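Local coordinates for extracellular solute-binding protein family 1 (Pseudothermotoga lettingae, PDB 5CI5) that binds alpha-D-tagatopyranose and probably delivers sugar to an ABC transporter as its extracellular solute-binding component, at residues L322-F325 with D326-M329; S42-K45 with T46-K50; V355-Q358 with I359-E362; S307-P310 with N311-D314; G195-M198 with F199-A203. All coordinates share one frame; numbering follows the deposited sequence.

Interaction 1. Residues L322-F325 with D326-M329; sequences LTSF and DVWM
The ring of Phe325 is overlapped on one face by the side chain of Met329, a selenomethionine one turn on, just past the N-cap of helix 325-335. In one of its two modelled conformers, Met329 CG stands 3.7 Å from the centroid of the Phe325 ring, a CH-pi contact displaced toward the rim. Met329 SE lies obliquely, 4.8 Å from that centroid, a Met-aromatic contact that the second conformer makes doubtful as a constant feature. Phe325 carries CG opposite its own N (chi1 -179°), which lays the ring alongside the Met329 chain. With alanine in place of Phe325, Met329 would probably lose the ring face that CG rests on and the aromatic neighbour of SE, and a gap would open toward Val345 of helix 343-348. The Phe325 edge meets Asp326 OD1, 3.7 Å from CD2, with the carboxylate plane turned 59° to the ring.

Ser324 suits the N-cap because its short side chain brings a hydroxyl back to the first turn: Val327 N donates weakly to Ser324 OG at 3.5 Å, and OG also bonds Tyr321 O. Trp328 N, donating to Ser324 O, closes the same first turn. Beside the cap, Val327 CG2 rests 3.3 Å from Ser324 OG.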
loop_
_atom_site.group_PDB
_atom_site.type_symbol
_atom_site.label_atom_id
_atom_site.label_comp_id
_atom_site.label_asym_id
_atom_site.label_seq_id
_atom_site.Cartn_x
_atom_site.Cartn_y
_atom_site.Cartn_z
ATOM N N LEU A 322 7.298 -18.066 7.573
ATOM C CA LEU A 322 6.345 -16.965 7.607
ATOM C C LEU A 322 5.337 -16.989 6.460
ATOM O O LEU A 322 4.233 -16.490 6.613
ATOM C CB LEU A 322 7.064 -15.632 7.601
ATOM C CG LEU A 322 7.825 -15.292 8.876
ATOM C CD1 LEU A 322 8.587 -14.031 8.692
ATOM C CD2 LEU A 322 6.871 -15.177 10.079
ATOM N N THR A 323 5.729 -17.557 5.323
ATOM C CA THR A 323 4.875 -17.579 4.148
ATOM C C THR A 323 4.310 -18.984 3.927
ATOM O O THR A 323 3.912 -19.311 2.817
ATOM C CB THR A 323 5.645 -17.080 2.899
ATOM O OG1 THR A 323 6.531 -16.014 3.275
ATOM C CG2 THR A 323 4.686 -16.558 1.860
ATOM N N SER A 324 4.255 -19.788 4.992
ATOM C CA SER A 324 3.656 -21.122 4.931
ATOM C C SER A 324 2.141 -21.069 5.071
ATOM O O SER A 324 1.560 -20.099 5.561
ATOM C CB SER A 324 4.225 -22.038 6.017
ATOM O OG SER A 324 3.822 -21.586 7.303
ATOM N N PHE A 325 1.505 -22.133 4.617
ATOM C CA PHE A 325 0.062 -22.251 4.680
ATOM C C PHE A 325 -0.436 -22.125 6.124
ATOM O O PHE A 325 -1.351 -21.352 6.396
ATOM C CB PHE A 325 -0.346 -23.590 4.059
ATOM C CG PHE A 325 -1.825 -23.827 4.038
ATOM C CD1 PHE A 325 -2.632 -23.243 3.079
ATOM C CD2 PHE A 325 -2.409 -24.637 4.984
ATOM C CE1 PHE A 325 -4.004 -23.471 3.064
ATOM C CE2 PHE A 325 -3.776 -24.865 4.973
ATOM C CZ PHE A 325 -4.564 -24.280 4.001
ATOM N N ASP A 326 0.146 -22.887 7.055
ATOM C CA ASP A 326 -0.386 -22.902 8.420
ATOM C C ASP A 326 -0.303 -21.522 9.063
ATOM O O ASP A 326 -1.240 -21.095 9.733
ATOM C CB ASP A 326 0.333 -23.923 9.297
ATOM C CG ASP A 326 -0.017 -25.354 8.930
ATOM O OD1 ASP A 326 -1.056 -25.566 8.276
ATOM O OD2 ASP A 326 0.734 -26.272 9.332
ATOM N N VAL A 327 0.816 -20.828 8.845
ATOM C CA VAL A 327 1.021 -19.514 9.454
ATOM C C VAL A 327 0.018 -18.525 8.894
ATOM O O VAL A 327 -0.604 -17.778 9.654
ATOM C CB VAL A 327 2.480 -19.009 9.249
ATOM C CG1 VAL A 327 2.618 -17.538 9.585
ATOM C CG2 VAL A 327 3.432 -19.839 10.101
ATOM N N TRP A 328 -0.171 -18.526 7.575
ATOM C CA TRP A 328 -1.070 -17.547 6.989
ATOM C C TRP A 328 -2.533 -17.889 7.283
ATOM O O TRP A 328 -3.331 -16.989 7.469
ATOM C CB TRP A 328 -0.831 -17.386 5.489
ATOM C CG TRP A 328 -0.168 -16.084 5.230
ATOM C CD1 TRP A 328 1.158 -15.881 4.910
ATOM C CD2 TRP A 328 -0.758 -14.787 5.318
ATOM N NE1 TRP A 328 1.404 -14.534 4.770
ATOM C CE2 TRP A 328 0.246 -13.844 5.016
ATOM C CE3 TRP A 328 -2.038 -14.330 5.605
ATOM C CZ2 TRP A 328 0.002 -12.470 4.995
ATOM C CZ3 TRP A 328 -2.279 -12.967 5.576
ATOM C CH2 TRP A 328 -1.255 -12.056 5.293
HETATM N N MSE A 329 -2.879 -19.179 7.345
HETATM C CA MSE A 329 -4.231 -19.550 7.748
HETATM C C MSE A 329 -4.542 -19.007 9.145
HETATM O O MSE A 329 -5.609 -18.431 9.389
HETATM C CB MSE A 329 -4.421 -21.069 7.721
HETATM C CG MSE A 329 -4.753 -21.597 6.354
HETATM SE SE MSE A 329 -6.530 -21.030 5.743
HETATM C CE MSE A 329 -7.569 -22.523 6.427
#

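Interaction 2. Residues S42-K45 with T46-K50; sequences SVIK and TFEEK
Lys45 and Glu48, three residues apart on helix 37-51, join in a salt bridge on the helix of the beta-alpha-beta unit formed with strands 25-30 and 55-60. Their side chains run alongside each other. The Glu48 chain is extended beyond CG, while that of Lys45 bends at chi2 (-51°) and again at chi3, which swings its ammonium back toward the carboxylate. NZ of Lys45 lies 2.8 Å from OE1 of Glu48, a salt bridge whose hydrogen bond is weak. Glu48 OE2 has a second partner, Val55 N on the following strand, so the carboxylate ties the helix to the sheet, and its ionised form is probably favoured by the lysine.

Backbone bonds carry the regular turns: Glu48 N reaches Ile44 O at 3.0 Å, and Glu49 N reaches Lys45 O at a matching length.

Apolar residues occupy the inner side. Ile44 packs on Val55 and Val57, while Phe47, its CG opposite its own N (chi1 172°), reaches Val55, stacks with Tyr51 and meets the ring of Tyr321. Branched and aromatic groups suit this buried side, as charged ones suit the outer. At the Phe47 root, CB rests 3.4 Å from the carbonyl oxygen of Ile44.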
loop_
_atom_site.group_PDB
_atom_site.type_symbol
_atom_site.label_atom_id
_atom_site.label_comp_id
_atom_site.label_asym_id
_atom_site.label_seq_id
_atom_site.Cartn_x
_atom_site.Cartn_y
_atom_site.Cartn_z
ATOM N N SER A 42 3.761 -13.677 18.784
ATOM C CA SER A 42 3.282 -15.059 18.769
ATOM C C SER A 42 3.834 -15.864 17.595
ATOM O O SER A 42 4.326 -16.978 17.756
ATOM C CB SER A 42 1.765 -15.068 18.727
ATOM O OG SER A 42 1.266 -14.603 19.957
ATOM N N VAL A 43 3.720 -15.303 16.400
ATOM C CA VAL A 43 4.231 -15.967 15.210
ATOM C C VAL A 43 5.726 -16.266 15.297
ATOM O O VAL A 43 6.163 -17.354 14.919
ATOM C CB VAL A 43 3.952 -15.098 13.958
ATOM C CG1 VAL A 43 4.682 -15.626 12.742
ATOM C CG2 VAL A 43 2.450 -15.048 13.689
ATOM N N ILE A 44 6.512 -15.298 15.766
ATOM C CA ILE A 44 7.953 -15.452 15.819
ATOM C C ILE A 44 8.338 -16.446 16.924
ATOM O O ILE A 44 9.279 -17.215 16.756
ATOM C CB ILE A 44 8.669 -14.067 16.021
ATOM C CG1 ILE A 44 8.434 -13.158 14.791
ATOM C CG2 ILE A 44 10.167 -14.257 16.285
ATOM C CD1 ILE A 44 9.085 -13.602 13.541
ATOM N N LYS A 45 7.614 -16.439 18.035
ATOM C CA LYS A 45 7.936 -17.370 19.111
ATOM C C LYS A 45 7.730 -18.803 18.633
ATOM O O LYS A 45 8.545 -19.674 18.939
ATOM C CB LYS A 45 7.102 -17.101 20.355
ATOM C CG LYS A 45 7.484 -15.833 21.146
ATOM C CD LYS A 45 8.980 -15.710 21.480
ATOM C CE LYS A 45 9.573 -14.428 20.895
ATOM N NZ LYS A 45 11.053 -14.443 20.797
ATOM N N THR A 46 6.679 -19.034 17.850
ATOM C CA THR A 46 6.417 -20.374 17.318
ATOM C C THR A 46 7.582 -20.798 16.415
ATOM O O THR A 46 8.061 -21.934 16.484
ATOM C CB THR A 46 5.074 -20.402 16.580
ATOM O OG1 THR A 46 4.021 -20.187 17.522
ATOM C CG2 THR A 46 4.829 -21.725 15.872
ATOM N N PHE A 47 8.077 -19.868 15.605
ATOM C CA PHE A 47 9.221 -20.165 14.771
ATOM C C PHE A 47 10.415 -20.581 15.613
ATOM O O PHE A 47 11.083 -21.575 15.308
ATOM C CB PHE A 47 9.606 -18.957 13.911
ATOM C CG PHE A 47 10.890 -19.143 13.159
ATOM C CD1 PHE A 47 10.919 -19.832 11.968
ATOM C CD2 PHE A 47 12.076 -18.650 13.668
ATOM C CE1 PHE A 47 12.110 -20.019 11.270
ATOM C CE2 PHE A 47 13.282 -18.844 12.988
ATOM C CZ PHE A 47 13.296 -19.513 11.784
ATOM N N GLU A 48 10.692 -19.817 16.670
ATOM C CA GLU A 48 11.827 -20.105 17.522
ATOM C C GLU A 48 11.715 -21.498 18.146
ATOM O O GLU A 48 12.710 -22.239 18.238
ATOM C CB GLU A 48 11.943 -19.062 18.615
ATOM C CG GLU A 48 12.323 -17.699 18.119
ATOM C CD GLU A 48 12.606 -16.741 19.261
ATOM O OE1 GLU A 48 12.158 -17.024 20.398
ATOM O OE2 GLU A 48 13.260 -15.705 19.027
ATOM N N GLU A 49 10.503 -21.849 18.564
ATOM C CA GLU A 49 10.268 -23.166 19.171
ATOM C C GLU A 49 10.536 -24.271 18.150
ATOM O O GLU A 49 11.136 -25.312 18.460
ATOM C CB GLU A 49 8.830 -23.305 19.680
ATOM C CG GLU A 49 8.396 -22.338 20.780
ATOM C CD GLU A 49 9.329 -22.342 21.965
ATOM O OE1 GLU A 49 9.899 -23.413 22.268
ATOM O OE2 GLU A 49 9.489 -21.272 22.591
ATOM N N LYS A 50 10.058 -24.049 16.935
ATOM C CA LYS A 50 10.171 -25.061 15.891
ATOM C C LYS A 50 11.576 -25.237 15.338
ATOM O O LYS A 50 11.923 -26.333 14.888
ATOM C CB LYS A 50 9.227 -24.752 14.745
ATOM C CG LYS A 50 9.431 -25.716 13.570
ATOM C CD LYS A 50 8.361 -25.606 12.516
ATOM C CE LYS A 50 8.591 -26.652 11.437
ATOM N NZ LYS A 50 7.661 -26.490 10.293
#

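Interaction 3. Residues V355-Q358 with I359-E362; sequences VKWQ and IIFE
Ile360 CD1 sits over one face of the Trp357 indole, 3.9 Å from the centroid of the six-membered ring and 16° off its normal, a CH-pi contact at the apolar heart of helix 355-363. Phe361 comes to the same ring from another direction: its CZ lies 3.6 Å from Trp357 CE3, the two planes meeting obliquely at 42°, neither stacked nor edge-to-face. Trp357 and Phe361 both carry CG beside their own backbone N; for Phe361 (chi1 -70°) this turns the ring back along the helix toward the tryptophan one turn earlier. Large apolar groups suit the place, the indole offering a face to the Ile360 methyl and its CE3 to Phe361 CZ. With a serine in place of Phe361, Trp357 CE3 would probably lose the ring that meets it, and a gap would open toward Met339. The Trp357 side chain is about 10 Å from the bound tagatose.

Farther out, Phe361 N donates almost straight to Trp357 O at 2.9 Å, whereas the bond from Ile359 N to Val355 O, at 3.4 Å, is weak. Glu362 N bonds Gln358 O, and Glu362 CG lies 3.4 Å from the same oxygen. At the polar rim, Lys356 NZ forms a salt bridge with Asp354 and a cation-pi contact with Phe269.

Within the fold, Trp357, Ile360 and Phe361 all pack on Met339 of strand 339-340, while Lys356 touches strand 283-286.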
loop_
_atom_site.group_PDB
_atom_site.type_symbol
_atom_site.label_atom_id
_atom_site.label_comp_id
_atom_site.label_asym_id
_atom_site.label_seq_id
_atom_site.Cartn_x
_atom_site.Cartn_y
_atom_site.Cartn_z
ATOM N N VAL A 355 -18.436 -10.071 2.493
ATOM C CA VAL A 355 -18.658 -9.325 1.244
ATOM C C VAL A 355 -17.499 -8.395 0.949
ATOM O O VAL A 355 -17.165 -8.189 -0.230
ATOM C CB VAL A 355 -19.974 -8.498 1.248
ATOM C CG1 VAL A 355 -19.955 -7.414 2.306
ATOM C CG2 VAL A 355 -20.215 -7.881 -0.139
ATOM N N LYS A 356 -16.862 -7.859 1.995
ATOM C CA LYS A 356 -15.707 -6.991 1.796
ATOM C C LYS A 356 -14.697 -7.686 0.907
ATOM O O LYS A 356 -14.071 -7.096 0.039
ATOM C CB LYS A 356 -15.017 -6.619 3.121
ATOM C CG LYS A 356 -15.803 -5.702 4.012
ATOM C CD LYS A 356 -14.924 -5.064 5.111
ATOM C CE LYS A 356 -14.156 -6.085 5.959
ATOM N NZ LYS A 356 -15.041 -6.864 6.842
ATOM N N TRP A 357 -14.538 -8.975 1.119
ATOM C CA TRP A 357 -13.476 -9.678 0.414
ATOM C C TRP A 357 -13.862 -10.057 -1.018
ATOM O O TRP A 357 -12.988 -10.190 -1.878
ATOM C CB TRP A 357 -13.064 -10.897 1.216
ATOM C CG TRP A 357 -12.194 -10.473 2.316
ATOM C CD1 TRP A 357 -12.564 -10.151 3.569
ATOM C CD2 TRP A 357 -10.777 -10.276 2.249
ATOM N NE1 TRP A 357 -11.469 -9.778 4.311
ATOM C CE2 TRP A 357 -10.357 -9.845 3.508
ATOM C CE3 TRP A 357 -9.824 -10.424 1.231
ATOM C CZ2 TRP A 357 -9.027 -9.568 3.796
ATOM C CZ3 TRP A 357 -8.508 -10.140 1.516
ATOM C CH2 TRP A 357 -8.121 -9.730 2.784
ATOM N N GLN A 358 -15.154 -10.184 -1.294
ATOM C CA GLN A 358 -15.583 -10.464 -2.657
ATOM C C GLN A 358 -15.103 -9.363 -3.571
ATOM O O GLN A 358 -14.590 -9.611 -4.666
ATOM C CB GLN A 358 -17.109 -10.588 -2.752
ATOM C CG GLN A 358 -17.612 -10.936 -4.160
ATOM C CD GLN A 358 -18.765 -10.055 -4.609
ATOM O OE1 GLN A 358 -18.613 -9.237 -5.524
ATOM N NE2 GLN A 358 -19.925 -10.213 -3.968
ATOM N N ILE A 359 -15.268 -8.138 -3.093
ATOM C CA ILE A 359 -14.911 -6.968 -3.845
ATOM C C ILE A 359 -13.394 -6.904 -4.080
ATOM O O ILE A 359 -12.916 -6.520 -5.151
ATOM C CB ILE A 359 -15.430 -5.708 -3.094
ATOM C CG1 ILE A 359 -16.965 -5.781 -2.983
ATOM C CG2 ILE A 359 -15.013 -4.476 -3.803
ATOM C CD1 ILE A 359 -17.635 -4.743 -2.039
ATOM N N ILE A 360 -12.639 -7.296 -3.067
ATOM C CA ILE A 360 -11.180 -7.287 -3.137
ATOM C C ILE A 360 -10.697 -8.292 -4.172
ATOM O O ILE A 360 -9.898 -7.968 -5.049
ATOM C CB ILE A 360 -10.573 -7.581 -1.760
ATOM C CG1 ILE A 360 -10.889 -6.439 -0.804
ATOM C CG2 ILE A 360 -9.057 -7.749 -1.838
ATOM C CD1 ILE A 360 -10.642 -6.728 0.666
ATOM N N PHE A 361 -11.203 -9.513 -4.079
ATOM C CA PHE A 361 -10.763 -10.571 -4.977
ATOM C C PHE A 361 -11.134 -10.277 -6.437
ATOM O O PHE A 361 -10.373 -10.633 -7.337
ATOM C CB PHE A 361 -11.344 -11.911 -4.525
ATOM C CG PHE A 361 -10.739 -12.435 -3.234
ATOM C CD1 PHE A 361 -9.386 -12.285 -2.956
ATOM C CD2 PHE A 361 -11.537 -13.070 -2.299
ATOM C CE1 PHE A 361 -8.848 -12.751 -1.768
ATOM C CE2 PHE A 361 -11.011 -13.548 -1.111
ATOM C CZ PHE A 361 -9.664 -13.385 -0.841
ATOM N N GLU A 362 -12.280 -9.621 -6.670
ATOM C CA GLU A 362 -12.696 -9.257 -8.015
ATOM C C GLU A 362 -11.872 -8.125 -8.599
ATOM O O GLU A 362 -11.628 -8.095 -9.796
ATOM C CB GLU A 362 -14.180 -8.880 -8.014
ATOM C CG GLU A 362 -15.057 -10.093 -8.037
ATOM C CD GLU A 362 -14.828 -10.930 -9.298
ATOM O OE1 GLU A 362 -15.083 -10.421 -10.416
ATOM O OE2 GLU A 362 -14.356 -12.077 -9.164
#

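Interaction 4. Residues S307-P310 with N311-D314; sequences SSSP and NKED
The carboxamide of Asn311 turns one face over the peptide group of Pro310, with Asn311 CG 3.5 Å from Pro310 C. The pyrrolidine ring lies on this same side of the amide, with Pro310 CG 4.0 Å from Asn311 ND2. At the nitrogen end of the amide, ND2 bonds Asp80 OD2 and, weakly, Lys23 O. Asn311 occupies the N-cap position of helix 312-322, but its side chain makes no capping bond.

Ser309 supplies the turn that leads into the helix. Ser309 OG accepts from Asn311 N at 3.0 Å with an N-H...O angle of 161°, an ST turn, and is also bonded to Asp80 OD1. The Ser309 torsion (chi1 171°) puts the hydroxyl within reach of the amide two residues on. Asp80 is thereby gripped through both oxygens, by Ser309 and Asn311, which favours small polar residues here.

Lys312 lies stretched back along the loop, its aliphatic part passing the Ser309 carbonyl oxygen, with Ser309 O 3.3 Å from Lys312 CE. Lys312 NZ donates to Ser307 O at 2.8 Å, approaching at a C=O...N angle of 123° and tilted from the carbonyl plane. The same ammonium forms a salt bridge with Glu100; a long basic chain can reach both carbonyl and carboxylate.

The turn links strand 298-304 to helix 312-322: Ser307 pairs by backbone with Trp98, and Asn311 leans on Leu25 of strand 25-30.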
loop_
_atom_site.group_PDB
_atom_site.type_symbol
_atom_site.label_atom_id
_atom_site.label_comp_id
_atom_site.label_asym_id
_atom_site.label_seq_id
_atom_site.Cartn_x
_atom_site.Cartn_y
_atom_site.Cartn_z
ATOM N N SER A 307 22.276 -9.019 0.667
ATOM C CA SER A 307 23.435 -9.730 0.177
ATOM C C SER A 307 24.583 -9.680 1.196
ATOM O O SER A 307 25.481 -10.522 1.159
ATOM C CB SER A 307 23.861 -9.117 -1.149
ATOM O OG SER A 307 24.163 -7.748 -0.938
ATOM N N SER A 308 24.558 -8.705 2.103
ATOM C CA SER A 308 25.597 -8.590 3.125
ATOM C C SER A 308 25.325 -9.420 4.384
ATOM O O SER A 308 26.156 -9.435 5.304
ATOM C CB SER A 308 25.788 -7.127 3.511
ATOM O OG SER A 308 26.386 -6.426 2.426
ATOM N N SER A 309 24.193 -10.106 4.437
ATOM C CA SER A 309 23.857 -10.881 5.624
ATOM C C SER A 309 24.766 -12.099 5.793
ATOM O O SER A 309 24.996 -12.851 4.832
ATOM C CB SER A 309 22.404 -11.340 5.573
ATOM O OG SER A 309 22.145 -12.263 6.614
ATOM N N PRO A 310 25.243 -12.329 7.033
ATOM C CA PRO A 310 25.976 -13.557 7.338
ATOM C C PRO A 310 25.072 -14.755 7.667
ATOM O O PRO A 310 25.589 -15.829 7.983
ATOM C CB PRO A 310 26.794 -13.160 8.572
ATOM C CG PRO A 310 25.936 -12.197 9.282
ATOM C CD PRO A 310 25.120 -11.461 8.219
ATOM N N ASN A 311 23.753 -14.559 7.615
ATOM C CA ASN A 311 22.787 -15.564 8.057
ATOM C C ASN A 311 21.769 -15.894 6.971
ATOM O O ASN A 311 20.577 -15.975 7.238
ATOM C CB ASN A 311 22.043 -15.077 9.304
ATOM C CG ASN A 311 22.953 -14.885 10.495
ATOM O OD1 ASN A 311 23.765 -15.749 10.816
ATOM N ND2 ASN A 311 22.804 -13.761 11.171
ATOM N N LYS A 312 22.239 -16.067 5.744
ATOM C CA LYS A 312 21.314 -16.127 4.624
ATOM C C LYS A 312 20.452 -17.373 4.583
ATOM O O LYS A 312 19.302 -17.317 4.147
ATOM C CB LYS A 312 22.079 -16.022 3.314
ATOM C CG LYS A 312 22.764 -14.708 3.181
ATOM C CD LYS A 312 23.554 -14.659 1.882
ATOM C CE LYS A 312 24.087 -13.288 1.654
ATOM N NZ LYS A 312 25.006 -13.223 0.473
ATOM N N GLU A 313 20.998 -18.510 4.997
ATOM C CA GLU A 313 20.220 -19.732 4.950
ATOM C C GLU A 313 19.138 -19.727 6.045
ATOM O O GLU A 313 17.993 -20.094 5.772
ATOM C CB GLU A 313 21.152 -20.943 5.067
ATOM C CG GLU A 313 20.736 -22.142 4.240
ATOM C CD GLU A 313 20.398 -21.783 2.803
ATOM O OE1 GLU A 313 21.223 -21.134 2.124
ATOM O OE2 GLU A 313 19.291 -22.151 2.360
ATOM N N ASP A 314 19.463 -19.289 7.260
ATOM C CA ASP A 314 18.456 -19.211 8.315
ATOM C C ASP A 314 17.414 -18.137 7.995
ATOM O O ASP A 314 16.254 -18.245 8.394
ATOM C CB ASP A 314 19.080 -18.899 9.671
ATOM C CG ASP A 314 19.818 -20.090 10.283
ATOM O OD1 ASP A 314 19.686 -21.207 9.777
ATOM O OD2 ASP A 314 20.539 -19.893 11.277
#

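Interaction 5. Residues G195-M198 with F199-A203; sequences GYMM and FLYAA
Tyr196 O accepts from Leu200 N at 2.7 Å, in the last turns of helix 190-202, whose earlier residues Glu190 and Leu194 line the tagatose pocket of this solute-binding fold. The donor approaches nearly in line with the carbonyl, at a C=O...N angle of 164°. The neighbouring bond, Tyr201 N to Met197 O at 2.9 Å, is nearly straight at the hydrogen.

The two residues joined by the first bond also pack through their side chains. Leu200 CB stands over one face of the Tyr196 ring, off toward its rim, and Leu200 CD2 meets Tyr196 CE2 at 4.0 Å. Because Tyr196 CG is opposite its own N (chi1 177°), the ring is carried toward Leu200, while its hydroxyl bonds Gly222 O. A tyrosine thus suits a buried site with a carbonyl at its far end.

Met197, a selenomethionine, runs alongside Tyr201, with Met197 CE 4.0 Å from Tyr201 CE1; it also touches Arg370 of the sugar pocket. Met197 O lies in the plane of the Tyr201 ring, at its edge, 3.2 Å from Tyr201 CD1. Tyr201 OH bonds Leu207 N.

Phe199 leaves the helix on another side, edge-to-face with Tyr229. Where the helix ends, the backbone of Ala202 bonds to Asp291, Ala292 and Lys293; a small residue is consistent with that close approach, and Ala202 CB rests 3.2 Å from Met198 O.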
loop_
_atom_site.group_PDB
_atom_site.type_symbol
_atom_site.label_atom_id
_atom_site.label_comp_id
_atom_site.label_asym_id
_atom_site.label_seq_id
_atom_site.Cartn_x
_atom_site.Cartn_y
_atom_site.Cartn_z
ATOM N N GLY A 195 -2.541 8.064 -3.916
ATOM C CA GLY A 195 -3.788 8.803 -4.093
ATOM C C GLY A 195 -3.857 9.418 -5.483
ATOM O O GLY A 195 -4.837 9.263 -6.211
ATOM N N TYR A 196 -2.807 10.129 -5.872
ATOM C CA TYR A 196 -2.797 10.702 -7.192
ATOM C C TYR A 196 -2.936 9.624 -8.287
ATOM O O TYR A 196 -3.706 9.792 -9.241
ATOM C CB TYR A 196 -1.528 11.534 -7.421
ATOM C CG TYR A 196 -1.501 12.053 -8.835
ATOM C CD1 TYR A 196 -2.439 13.007 -9.261
ATOM C CD2 TYR A 196 -0.600 11.570 -9.744
ATOM C CE1 TYR A 196 -2.459 13.448 -10.568
ATOM C CE2 TYR A 196 -0.606 12.017 -11.051
ATOM C CZ TYR A 196 -1.531 12.954 -11.442
ATOM O OH TYR A 196 -1.535 13.385 -12.762
HETATM N N MSE A 197 -2.204 8.517 -8.153
HETATM C CA MSE A 197 -2.299 7.419 -9.112
HETATM C C MSE A 197 -3.710 6.871 -9.212
HETATM O O MSE A 197 -4.173 6.592 -10.320
HETATM C CB MSE A 197 -1.338 6.280 -8.755
HETATM C CG MSE A 197 0.099 6.603 -9.053
HETATM SE SE MSE A 197 1.303 5.131 -8.566
HETATM C CE MSE A 197 0.693 3.822 -9.909
HETATM N N MSE A 198 -4.387 6.694 -8.077
HETATM C CA MSE A 198 -5.786 6.237 -8.104
HETATM C C MSE A 198 -6.639 7.152 -8.981
HETATM O O MSE A 198 -7.414 6.662 -9.805
HETATM C CB MSE A 198 -6.365 6.151 -6.679
HETATM C CG MSE A 198 -5.781 5.036 -5.875
HETATM SE SE MSE A 198 -6.510 3.318 -6.443
HETATM C CE MSE A 198 -8.280 3.503 -5.665
ATOM N N PHE A 199 -6.481 8.469 -8.828
ATOM C CA PHE A 199 -7.268 9.410 -9.622
ATOM C C PHE A 199 -6.789 9.495 -11.091
ATOM O O PHE A 199 -7.606 9.620 -12.007
ATOM C CB PHE A 199 -7.237 10.787 -8.956
ATOM C CG PHE A 199 -8.171 10.902 -7.760
ATOM C CD1 PHE A 199 -8.020 10.097 -6.646
ATOM C CD2 PHE A 199 -9.215 11.809 -7.775
ATOM C CE1 PHE A 199 -8.892 10.224 -5.563
ATOM C CE2 PHE A 199 -10.086 11.923 -6.718
ATOM C CZ PHE A 199 -9.930 11.116 -5.609
ATOM N N LEU A 200 -5.481 9.426 -11.306
ATOM C CA LEU A 200 -4.888 9.434 -12.651
ATOM C C LEU A 200 -5.428 8.290 -13.499
ATOM O O LEU A 200 -5.884 8.499 -14.620
ATOM C CB LEU A 200 -3.371 9.318 -12.528
ATOM C CG LEU A 200 -2.540 9.158 -13.798
ATOM C CD1 LEU A 200 -2.607 10.378 -14.700
ATOM C CD2 LEU A 200 -1.082 8.826 -13.414
ATOM N N TYR A 201 -5.370 7.076 -12.955
ATOM C CA TYR A 201 -5.846 5.907 -13.670
ATOM C C TYR A 201 -7.373 5.937 -13.774
ATOM O O TYR A 201 -7.915 5.508 -14.805
ATOM C CB TYR A 201 -5.304 4.614 -13.012
ATOM C CG TYR A 201 -3.855 4.353 -13.415
ATOM C CD1 TYR A 201 -2.789 4.928 -12.720
ATOM C CD2 TYR A 201 -3.547 3.570 -14.526
ATOM C CE1 TYR A 201 -1.485 4.726 -13.108
ATOM C CE2 TYR A 201 -2.217 3.366 -14.923
ATOM C CZ TYR A 201 -1.195 3.953 -14.212
ATOM O OH TYR A 201 0.141 3.790 -14.576
ATOM N N ALA A 202 -8.055 6.489 -12.776
ATOM C CA ALA A 202 -9.513 6.622 -12.868
ATOM C C ALA A 202 -9.922 7.609 -13.973
ATOM O O ALA A 202 -11.014 7.504 -14.507
ATOM C CB ALA A 202 -10.102 7.045 -11.524
ATOM N N ALA A 203 -9.034 8.545 -14.315
ATOM C CA ALA A 203 -9.254 9.487 -15.405
ATOM C C ALA A 203 -8.794 8.934 -16.771
ATOM O O ALA A 203 -8.899 9.628 -17.777
ATOM C CB ALA A 203 -8.540 10.789 -15.110
#

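Along the chain the order is interaction 2, interaction 5, interaction 4, interaction 1 and interaction 3. Interactions 2 and 1 touch, Leu322 CD2 lying 3.5 Å from Val43 CG1, and so bring helix 37-51 against the end of helix 312-322 and the start of helix 325-335. Interaction 4 opens helix 312-322, its centre about 20 Å from that of interaction 2. Interaction 5 is on the other side of the chain's centre from interactions 1, 2 and 4, its centre about 33 Å from that of interaction 1. Side chains of interactions 1, 3 and 5 come within about 10 Å of the bound sugar, as expected for a ligand held in a cleft between two lobes.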